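Local coordinates for protein hypothetical transcriptional regulator yurK (PDB 2IKK) that probably acts as a DNA-binding transcription factor of the GntR family, of which this C-terminal portion carries the UTRA domain, at residues A42-P54 against D141-S155. Sequence-based numbering, arbitrary orientation.
Sequences ASKPIAEKLQIQP and DKTAFTSNDQPIYCS
Lys49 NZ donates a hydrogen bond to Asp141 OD1 at 2.9 Å, and the pair is also a salt bridge, joining helix 44-50 to the hairpin of strands 141-146 and 150-155. The ammonium meets the carboxylate on its syn side, 21° out of the carboxylate plane. Bends at chi2, chi3 and chi4 fold the lysine chain so that CG and CE lie on Thr143 and Cys154 while NZ reaches Asp141, and its methylenes pack as well. CG lies 3.3 Å from Thr143 OG1, while CE settles against Cys154, 3.6 Å from SG. Were Lys49 an alanine, the Asp141 carboxylate would probably lose its positive mate across the contact, and a gap would open beside Thr143 and Cys154. The same sulfur collects apolar groups from the helix: Ile46 CD1 touches Cys154 SG at 3.7 Å, and Leu50 CG, anti to its own carbonyl carbon (chi1 -64°), approaches it at 4.0 Å. Leu50 CD2 rests on the backbone of Tyr153, 3.7 Å from CA.

At the helix C-terminus the contact turns to backbone and water. Pro151 sets its ring against the last turn, CG 3.4 Å from Leu50 O, and a water bridges Leu50 O and Pro151 O. A second water accepts from Gln150 NE2 and is also hydrogen-bonded to Gln51 O, just where Gln51, with positive phi, closes the helix in a Schellman motif. Beyond the hairpin, Ile46 and Leu50 also rest on His78 and Pro80 of strand 71-80. The arrangement illustrates how a short helix, N-capped by Ser43 and closed by that Schellman motif, packs through one flank on the antiparallel sheet of the UTRA domain.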
loop_
_atom_site.group_PDB
_atom_site.type_symbol
_atom_site.label_atom_id
_atom_site.label_comp_id
_atom_site.label_asym_id
_atom_site.label_seq_id
_atom_site.Cartn_x
_atom_site.Cartn_y
_atom_site.Cartn_z
ATOM N N ALA A 42 -23.620 -11.453 11.035
ATOM C CA ALA A 42 -22.778 -11.034 9.896
ATOM C C ALA A 42 -23.513 -10.150 8.886
ATOM O O ALA A 42 -24.603 -10.493 8.428
ATOM C CB ALA A 42 -22.108 -12.307 9.198
ATOM N N SER A 43 -22.928 -8.996 8.588
ATOM C CA SER A 43 -23.421 -8.141 7.505
ATOM C C SER A 43 -23.221 -8.818 6.169
ATOM O O SER A 43 -22.497 -9.853 6.086
ATOM C CB SER A 43 -22.659 -6.818 7.522
ATOM O OG SER A 43 -21.265 -7.004 7.255
ATOM N N LYS A 44 -23.810 -8.242 5.104
ATOM C CA LYS A 44 -23.604 -8.816 3.750
ATOM C C LYS A 44 -22.137 -8.896 3.350
ATOM O O LYS A 44 -21.672 -9.970 2.929
ATOM C CB LYS A 44 -24.460 -8.135 2.663
ATOM C CG LYS A 44 -25.982 -8.424 2.822
ATOM C CD LYS A 44 -26.838 -7.864 1.701
ATOM C CE LYS A 44 -28.297 -8.450 1.732
ATOM N NZ LYS A 44 -29.222 -7.768 0.687
ATOM N N PRO A 45 -21.395 -7.779 3.454
ATOM C CA PRO A 45 -19.983 -7.861 3.109
ATOM C C PRO A 45 -19.178 -8.792 3.979
ATOM O O PRO A 45 -18.245 -9.459 3.500
ATOM C CB PRO A 45 -19.460 -6.418 3.326
ATOM C CG PRO A 45 -20.549 -5.642 3.851
ATOM C CD PRO A 45 -21.820 -6.402 3.805
ATOM N N ILE A 46 -19.485 -8.842 5.254
ATOM C CA ILE A 46 -18.727 -9.768 6.141
ATOM C C ILE A 46 -19.114 -11.223 5.768
ATOM O O ILE A 46 -18.227 -12.105 5.676
ATOM C CB ILE A 46 -19.025 -9.491 7.613
ATOM C CG1 ILE A 46 -18.421 -8.129 8.051
ATOM C CG2 ILE A 46 -18.489 -10.667 8.586
ATOM C CD1 ILE A 46 -16.955 -7.945 7.688
ATOM N N ALA A 47 -20.404 -11.501 5.608
ATOM C CA ALA A 47 -20.748 -12.884 5.209
ATOM C C ALA A 47 -20.170 -13.309 3.850
ATOM O O ALA A 47 -19.776 -14.484 3.657
ATOM C CB ALA A 47 -22.295 -13.142 5.264
ATOM N N GLU A 48 -20.067 -12.366 2.927
ATOM C CA GLU A 48 -19.471 -12.603 1.613
ATOM C C GLU A 48 -17.986 -12.929 1.718
ATOM O O GLU A 48 -17.531 -13.936 1.145
ATOM C CB GLU A 48 -19.694 -11.413 0.656
ATOM C CG GLU A 48 -21.030 -11.529 -0.084
ATOM C CD GLU A 48 -21.256 -10.461 -1.202
ATOM O OE1 GLU A 48 -20.228 -10.025 -1.820
ATOM O OE2 GLU A 48 -22.458 -10.094 -1.441
ATOM N N LYS A 49 -17.261 -12.150 2.511
ATOM C CA LYS A 49 -15.844 -12.411 2.736
ATOM C C LYS A 49 -15.591 -13.783 3.417
ATOM O O LYS A 49 -14.595 -14.502 3.070
ATOM C CB LYS A 49 -15.236 -11.325 3.669
ATOM C CG LYS A 49 -14.231 -10.426 2.966
ATOM C CD LYS A 49 -14.427 -8.963 3.240
ATOM C CE LYS A 49 -14.181 -8.553 4.663
ATOM N NZ LYS A 49 -12.690 -8.591 4.992
ATOM N N LEU A 50 -16.426 -14.089 4.397
ATOM C CA LEU A 50 -16.194 -15.312 5.212
ATOM C C LEU A 50 -16.826 -16.578 4.598
ATOM O O LEU A 50 -16.655 -17.694 5.155
ATOM C CB LEU A 50 -16.676 -15.144 6.678
ATOM C CG LEU A 50 -15.875 -14.049 7.433
ATOM C CD1 LEU A 50 -16.528 -13.775 8.873
ATOM C CD2 LEU A 50 -14.386 -14.506 7.527
ATOM N N GLN A 51 -17.583 -16.374 3.532
ATOM C CA GLN A 51 -18.320 -17.400 2.781
ATOM C C GLN A 51 -19.211 -18.230 3.774
ATOM O O GLN A 51 -19.117 -19.492 3.864
ATOM C CB GLN A 51 -17.339 -18.358 2.092
ATOM C CG GLN A 51 -16.499 -17.717 0.956
ATOM C CD GLN A 51 -17.183 -17.652 -0.413
ATOM O OE1 GLN A 51 -18.413 -17.860 -0.523
ATOM N NE2 GLN A 51 -16.364 -17.441 -1.503
ATOM N N ILE A 52 -20.025 -17.501 4.515
ATOM C CA ILE A 52 -20.974 -18.082 5.453
ATOM C C ILE A 52 -22.374 -17.573 5.147
ATOM O O ILE A 52 -22.544 -16.657 4.386
ATOM C CB ILE A 52 -20.606 -17.814 6.876
ATOM C CG1 ILE A 52 -20.645 -16.309 7.193
ATOM C CG2 ILE A 52 -19.283 -18.489 7.203
ATOM C CD1 ILE A 52 -19.881 -15.843 8.497
ATOM N N GLN A 53 -23.361 -18.184 5.780
ATOM C CA GLN A 53 -24.782 -17.766 5.604
ATOM C C GLN A 53 -25.079 -16.315 5.990
ATOM O O GLN A 53 -24.400 -15.750 6.888
ATOM C CB GLN A 53 -25.654 -18.622 6.523
ATOM C CG GLN A 53 -25.532 -20.160 6.276
ATOM C CD GLN A 53 -26.563 -20.931 7.083
ATOM O OE1 GLN A 53 -27.292 -20.340 7.882
ATOM N NE2 GLN A 53 -26.622 -22.272 6.904
ATOM N N PRO A 54 -26.092 -15.701 5.311
ATOM C CA PRO A 54 -26.403 -14.347 5.786
ATOM C C PRO A 54 -26.717 -14.400 7.276
ATOM O O PRO A 54 -27.243 -15.416 7.779
ATOM C CB PRO A 54 -27.682 -13.989 5.008
ATOM C CG PRO A 54 -27.584 -14.705 3.699
ATOM C CD PRO A 54 -26.954 -16.106 4.164
ATOM N N ASP A 141 -7.961 -3.937 4.071
ATOM C CA ASP A 141 -9.070 -4.899 4.161
ATOM C C ASP A 141 -8.416 -6.263 3.928
ATOM O O ASP A 141 -7.919 -6.540 2.834
ATOM C CB ASP A 141 -10.132 -4.544 3.136
ATOM C CG ASP A 141 -11.311 -5.502 3.142
ATOM O OD1 ASP A 141 -11.127 -6.607 3.659
ATOM O OD2 ASP A 141 -12.381 -5.195 2.579
ATOM N N LYS A 142 -8.375 -7.062 4.998
ATOM C CA LYS A 142 -7.657 -8.358 5.012
ATOM C C LYS A 142 -8.594 -9.554 5.178
ATOM O O LYS A 142 -9.432 -9.565 6.076
ATOM C CB LYS A 142 -6.565 -8.375 6.076
ATOM C CG LYS A 142 -5.934 -9.779 6.317
ATOM C CD LYS A 142 -4.700 -9.753 7.278
ATOM C CE LYS A 142 -4.935 -10.314 8.625
ATOM N NZ LYS A 142 -3.569 -10.556 9.429
ATOM N N THR A 143 -8.457 -10.553 4.298
ATOM C CA THR A 143 -9.122 -11.848 4.588
ATOM C C THR A 143 -7.975 -12.894 4.759
ATOM O O THR A 143 -7.038 -12.962 3.929
ATOM C CB THR A 143 -10.042 -12.236 3.535
ATOM O OG1 THR A 143 -11.011 -11.184 3.363
ATOM C CG2 THR A 143 -10.783 -13.548 3.904
ATOM N N ALA A 144 -8.051 -13.647 5.862
ATOM C CA ALA A 144 -7.005 -14.662 6.158
ATOM C C ALA A 144 -7.681 -15.964 5.805
ATOM O O ALA A 144 -8.921 -16.127 6.011
ATOM C CB ALA A 144 -6.667 -14.674 7.624
ATOM N N PHE A 145 -6.858 -16.914 5.360
ATOM C CA PHE A 145 -7.315 -18.242 4.852
ATOM C C PHE A 145 -6.425 -19.326 5.443
ATOM O O PHE A 145 -5.272 -19.070 5.807
ATOM C CB PHE A 145 -7.065 -18.296 3.344
ATOM C CG PHE A 145 -7.953 -17.356 2.553
ATOM C CD1 PHE A 145 -9.217 -17.778 2.094
ATOM C CD2 PHE A 145 -7.524 -16.058 2.290
ATOM C CE1 PHE A 145 -10.057 -16.904 1.347
ATOM C CE2 PHE A 145 -8.380 -15.166 1.561
ATOM C CZ PHE A 145 -9.616 -15.581 1.079
ATOM N N THR A 146 -6.978 -20.509 5.535
ATOM C CA THR A 146 -6.198 -21.688 5.899
ATOM C C THR A 146 -6.225 -22.669 4.732
ATOM O O THR A 146 -6.568 -22.306 3.618
ATOM C CB THR A 146 -6.641 -22.255 7.304
ATOM O OG1 THR A 146 -5.624 -23.172 7.836
ATOM C CG2 THR A 146 -7.986 -22.897 7.216
ATOM N N SER A 147 -5.793 -23.916 4.979
ATOM C CA SER A 147 -5.896 -24.987 4.001
ATOM C C SER A 147 -7.238 -24.995 3.290
ATOM O O SER A 147 -8.293 -24.671 3.882
ATOM C CB SER A 147 -5.674 -26.331 4.692
ATOM O OG SER A 147 -4.498 -26.243 5.456
ATOM N N ASN A 148 -7.144 -25.314 2.008
ATOM C CA ASN A 148 -8.253 -25.521 1.142
ATOM C C ASN A 148 -8.808 -24.157 0.732
ATOM O O ASN A 148 -9.908 -24.080 0.276
ATOM C CB ASN A 148 -9.326 -26.410 1.825
ATOM C CG ASN A 148 -8.741 -27.754 2.376
ATOM O OD1 ASN A 148 -7.879 -28.415 1.737
ATOM N ND2 ASN A 148 -9.233 -28.162 3.560
ATOM N N ASP A 149 -8.018 -23.091 0.856
ATOM C CA ASP A 149 -8.518 -21.737 0.559
ATOM C C ASP A 149 -9.752 -21.379 1.413
ATOM O O ASP A 149 -10.640 -20.655 0.980
ATOM C CB ASP A 149 -8.837 -21.532 -0.932
ATOM C CG ASP A 149 -8.765 -20.057 -1.348
ATOM O OD1 ASP A 149 -8.005 -19.291 -0.739
ATOM O OD2 ASP A 149 -9.459 -19.632 -2.311
ATOM N N GLN A 150 -9.794 -21.897 2.614
ATOM C CA GLN A 150 -10.917 -21.684 3.504
ATOM C C GLN A 150 -10.770 -20.335 4.285
ATOM O O GLN A 150 -9.879 -20.211 5.084
ATOM C CB GLN A 150 -10.966 -22.833 4.496
ATOM C CG GLN A 150 -11.927 -22.668 5.639
ATOM C CD GLN A 150 -13.348 -22.502 5.125
ATOM O OE1 GLN A 150 -13.862 -23.325 4.299
ATOM N NE2 GLN A 150 -14.000 -21.411 5.568
ATOM N N PRO A 151 -11.658 -19.359 4.045
ATOM C CA PRO A 151 -11.526 -18.101 4.854
ATOM C C PRO A 151 -11.772 -18.384 6.365
ATOM O O PRO A 151 -12.698 -19.140 6.717
ATOM C CB PRO A 151 -12.599 -17.147 4.231
ATOM C CG PRO A 151 -13.591 -18.065 3.626
ATOM C CD PRO A 151 -12.791 -19.249 3.085
ATOM N N ILE A 152 -10.976 -17.753 7.236
ATOM C CA ILE A 152 -11.028 -17.978 8.676
ATOM C C ILE A 152 -11.356 -16.741 9.501
ATOM O O ILE A 152 -12.020 -16.864 10.528
ATOM C CB ILE A 152 -9.796 -18.641 9.264
ATOM C CG1 ILE A 152 -8.473 -17.934 8.842
ATOM C CG2 ILE A 152 -9.805 -20.178 8.824
ATOM C CD1 ILE A 152 -7.284 -18.379 9.746
ATOM N N TYR A 153 -10.913 -15.585 9.038
ATOM C CA TYR A 153 -11.349 -14.345 9.660
ATOM C C TYR A 153 -11.118 -13.164 8.720
ATOM O O TYR A 153 -10.390 -13.268 7.681
ATOM C CB TYR A 153 -10.652 -14.141 10.989
ATOM C CG TYR A 153 -9.129 -13.921 10.865
ATOM C CD1 TYR A 153 -8.614 -12.675 10.574
ATOM C CD2 TYR A 153 -8.217 -14.963 11.133
ATOM C CE1 TYR A 153 -7.232 -12.433 10.482
ATOM C CE2 TYR A 153 -6.855 -14.756 11.090
ATOM C CZ TYR A 153 -6.348 -13.478 10.700
ATOM O OH TYR A 153 -5.013 -13.197 10.579
ATOM N N CYS A 154 -11.762 -12.024 9.007
ATOM C CA CYS A 154 -11.437 -10.878 8.156
ATOM C C CYS A 154 -11.191 -9.666 9.028
ATOM O O CYS A 154 -11.777 -9.593 10.096
ATOM C CB CYS A 154 -12.534 -10.655 7.110
ATOM S SG CYS A 154 -14.223 -10.445 7.726
ATOM N N SER A 155 -10.381 -8.707 8.571
ATOM C CA SER A 155 -9.961 -7.618 9.462
ATOM C C SER A 155 -10.026 -6.360 8.636
ATOM O O SER A 155 -9.798 -6.379 7.429
ATOM C CB SER A 155 -8.515 -7.885 9.964
ATOM O OG SER A 155 -8.260 -9.007 10.904
HETATM O O HOH W 1 -15.479 -18.713 7.320
HETATM O O HOH W 2 -16.887 -20.743 5.500
#